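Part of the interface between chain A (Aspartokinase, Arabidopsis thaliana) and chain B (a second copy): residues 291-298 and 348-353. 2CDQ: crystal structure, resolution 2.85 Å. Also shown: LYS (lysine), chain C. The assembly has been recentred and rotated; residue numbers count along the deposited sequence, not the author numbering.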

# COMPACT_ATOMS: atom_id res chain seq x y z
N LEU A 291 3.96 -7.82 23.87
CA LEU A 291 3.38 -6.49 23.74
C LEU A 291 2.88 -6.16 22.34
O LEU A 291 3.43 -5.30 21.64
CB LEU A 291 4.38 -5.43 24.24
CG LEU A 291 4.76 -5.52 25.72
CD1 LEU A 291 6.09 -4.85 25.97
CD2 LEU A 291 3.67 -4.90 26.59
N HIS A 292 1.83 -6.87 21.93
CA HIS A 292 1.08 -6.52 20.74
C HIS A 292 0.63 -5.07 20.91
O HIS A 292 0.32 -4.65 22.02
CB HIS A 292 -0.12 -7.45 20.58
CG HIS A 292 -0.98 -7.13 19.40
ND1 HIS A 292 -1.92 -6.12 19.40
CD2 HIS A 292 -1.06 -7.70 18.17
CE1 HIS A 292 -2.52 -6.07 18.23
NE2 HIS A 292 -2.02 -7.02 17.46
N PRO A 293 0.62 -4.28 19.81
CA PRO A 293 0.29 -2.85 19.90
C PRO A 293 -0.96 -2.54 20.71
O PRO A 293 -1.00 -1.56 21.44
CB PRO A 293 0.10 -2.46 18.44
CG PRO A 293 1.00 -3.36 17.72
CD PRO A 293 0.93 -4.67 18.43
N GLN A 294 -1.97 -3.40 20.57
CA GLN A 294 -3.26 -3.22 21.23
C GLN A 294 -3.16 -3.37 22.75
O GLN A 294 -4.03 -2.90 23.48
CB GLN A 294 -4.25 -4.24 20.68
CG GLN A 294 -5.70 -3.96 20.97
CD GLN A 294 -6.59 -5.06 20.43
OE1 GLN A 294 -7.33 -4.86 19.46
NE2 GLN A 294 -6.51 -6.25 21.03
N SER A 295 -2.10 -4.02 23.22
CA SER A 295 -1.91 -4.24 24.64
C SER A 295 -1.27 -3.05 25.35
O SER A 295 -1.33 -2.95 26.57
CB SER A 295 -1.09 -5.51 24.88
OG SER A 295 0.25 -5.34 24.46
N MET A 296 -0.65 -2.15 24.59
CA MET A 296 0.03 -1.01 25.19
C MET A 296 -0.87 0.22 25.36
O MET A 296 -0.51 1.17 26.07
CB MET A 296 1.27 -0.64 24.38
CG MET A 296 2.47 -1.51 24.68
SD MET A 296 3.87 -1.10 23.61
CE MET A 296 3.29 -1.67 22.01
N ARG A 297 -2.04 0.19 24.73
CA ARG A 297 -2.98 1.30 24.79
C ARG A 297 -3.37 1.73 26.21
O ARG A 297 -3.31 2.93 26.51
CB ARG A 297 -4.21 1.02 23.92
CG ARG A 297 -3.99 1.39 22.46
CD ARG A 297 -4.98 0.70 21.54
NE ARG A 297 -6.32 1.29 21.59
CZ ARG A 297 -7.38 0.70 22.14
NH1 ARG A 297 -7.28 -0.51 22.70
NH2 ARG A 297 -8.56 1.33 22.14
N PRO A 298 -3.76 0.78 27.10
CA PRO A 298 -4.08 1.19 28.47
C PRO A 298 -2.91 1.85 29.20
O PRO A 298 -3.13 2.70 30.06
CB PRO A 298 -4.44 -0.13 29.17
CG PRO A 298 -4.82 -1.03 28.07
CD PRO A 298 -3.95 -0.67 26.92
N SER B 348 -3.83 2.72 13.31
CA SER B 348 -4.67 2.00 14.29
C SER B 348 -3.98 0.71 14.75
O SER B 348 -3.44 -0.03 13.93
CB SER B 348 -6.05 1.68 13.69
OG SER B 348 -6.84 0.93 14.60
N THR B 349 -4.02 0.44 16.05
CA THR B 349 -3.40 -0.77 16.61
C THR B 349 -4.20 -2.02 16.23
O THR B 349 -3.67 -3.13 16.21
CB THR B 349 -3.25 -0.70 18.15
OG1 THR B 349 -4.55 -0.67 18.75
CG2 THR B 349 -2.45 0.53 18.58
N ARG B 350 -5.48 -1.81 15.92
CA ARG B 350 -6.40 -2.88 15.56
C ARG B 350 -6.03 -3.54 14.24
O ARG B 350 -6.42 -4.68 13.98
CB ARG B 350 -7.83 -2.34 15.46
CG ARG B 350 -8.33 -1.60 16.69
CD ARG B 350 -9.19 -2.49 17.57
NE ARG B 350 -10.29 -1.73 18.17
CZ ARG B 350 -10.20 -1.06 19.32
NH1 ARG B 350 -9.05 -1.06 20.03
NH2 ARG B 350 -11.26 -0.40 19.78
N MET B 351 -5.29 -2.82 13.40
CA MET B 351 -4.86 -3.29 12.08
C MET B 351 -4.09 -4.60 12.11
O MET B 351 -4.35 -5.50 11.29
CB MET B 351 -3.96 -2.26 11.42
CG MET B 351 -4.63 -1.39 10.40
SD MET B 351 -3.51 -0.08 9.90
CE MET B 351 -2.03 -1.03 9.61
N LEU B 352 -3.13 -4.69 13.03
CA LEU B 352 -2.18 -5.80 13.06
C LEU B 352 -2.92 -7.09 13.37
O LEU B 352 -3.40 -7.29 14.49
CB LEU B 352 -1.07 -5.53 14.09
CG LEU B 352 0.29 -6.20 13.90
CD1 LEU B 352 1.30 -5.64 14.88
CD2 LEU B 352 0.22 -7.71 14.04
N GLY B 353 -3.01 -7.95 12.36
CA GLY B 353 -3.71 -9.23 12.48
C GLY B 353 -5.22 -9.21 12.26
O GLY B 353 -5.88 -10.22 12.52
N LYS C . -6.87 -5.13 7.85
CA LYS C . -5.63 -5.37 7.10
C LYS C . -5.94 -6.57 6.24
O LYS C . -7.12 -6.87 5.98
CB LYS C . -4.47 -5.66 8.06
CG LYS C . -3.11 -5.14 7.60
CD LYS C . -3.00 -3.63 7.65
CE LYS C . -1.68 -3.14 7.04
NZ LYS C . -0.45 -3.38 7.86
OXT LYS C . -5.03 -7.27 5.80

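His A292 supplies the single hydrogen bond across this contact. Its NE2 donates to Leu B352 O at 3.3 Å with an N-H...O angle of 165°, and the acceptor lies at the ring edge, near its plane, where the imidazole proton points. The other ring nitrogen is also engaged: Gln A294 N donates to His A292 ND1 at 3.0 Å (159°), capping the helix. An imidazole suits this place because one ring can accept at ND1 and donate at NE2; with chi1 at 178° (t) and chi2 at -80°, it meets both partners although its CA-to-CB bond points sideways.

Beside it, Pro A293 and Leu B352 both point toward the opposing stretch, and the leucine's t,t conformer places CD1 3.7 Å from Pro A293 CG, an apolar contact between two buried residues.

Thr B349 has the most covered area, 85 Å² of its surface. Its chi1 of 65° (p) leaves OG1 3.1 Å from Arg A297 CD, while its CB packs 3.8 Å from Pro A293 CB.

The two arginines meet without a hydrogen bond: Arg A297 NH2 and Arg B350 NH1, both donors, are 3.2 Å apart. Arg B350 points away at CB, yet off-well chi2 (-98°) and chi3 (-144°) accompany a chain whose NH1 lies over one face of the Arg A297 guanidinium.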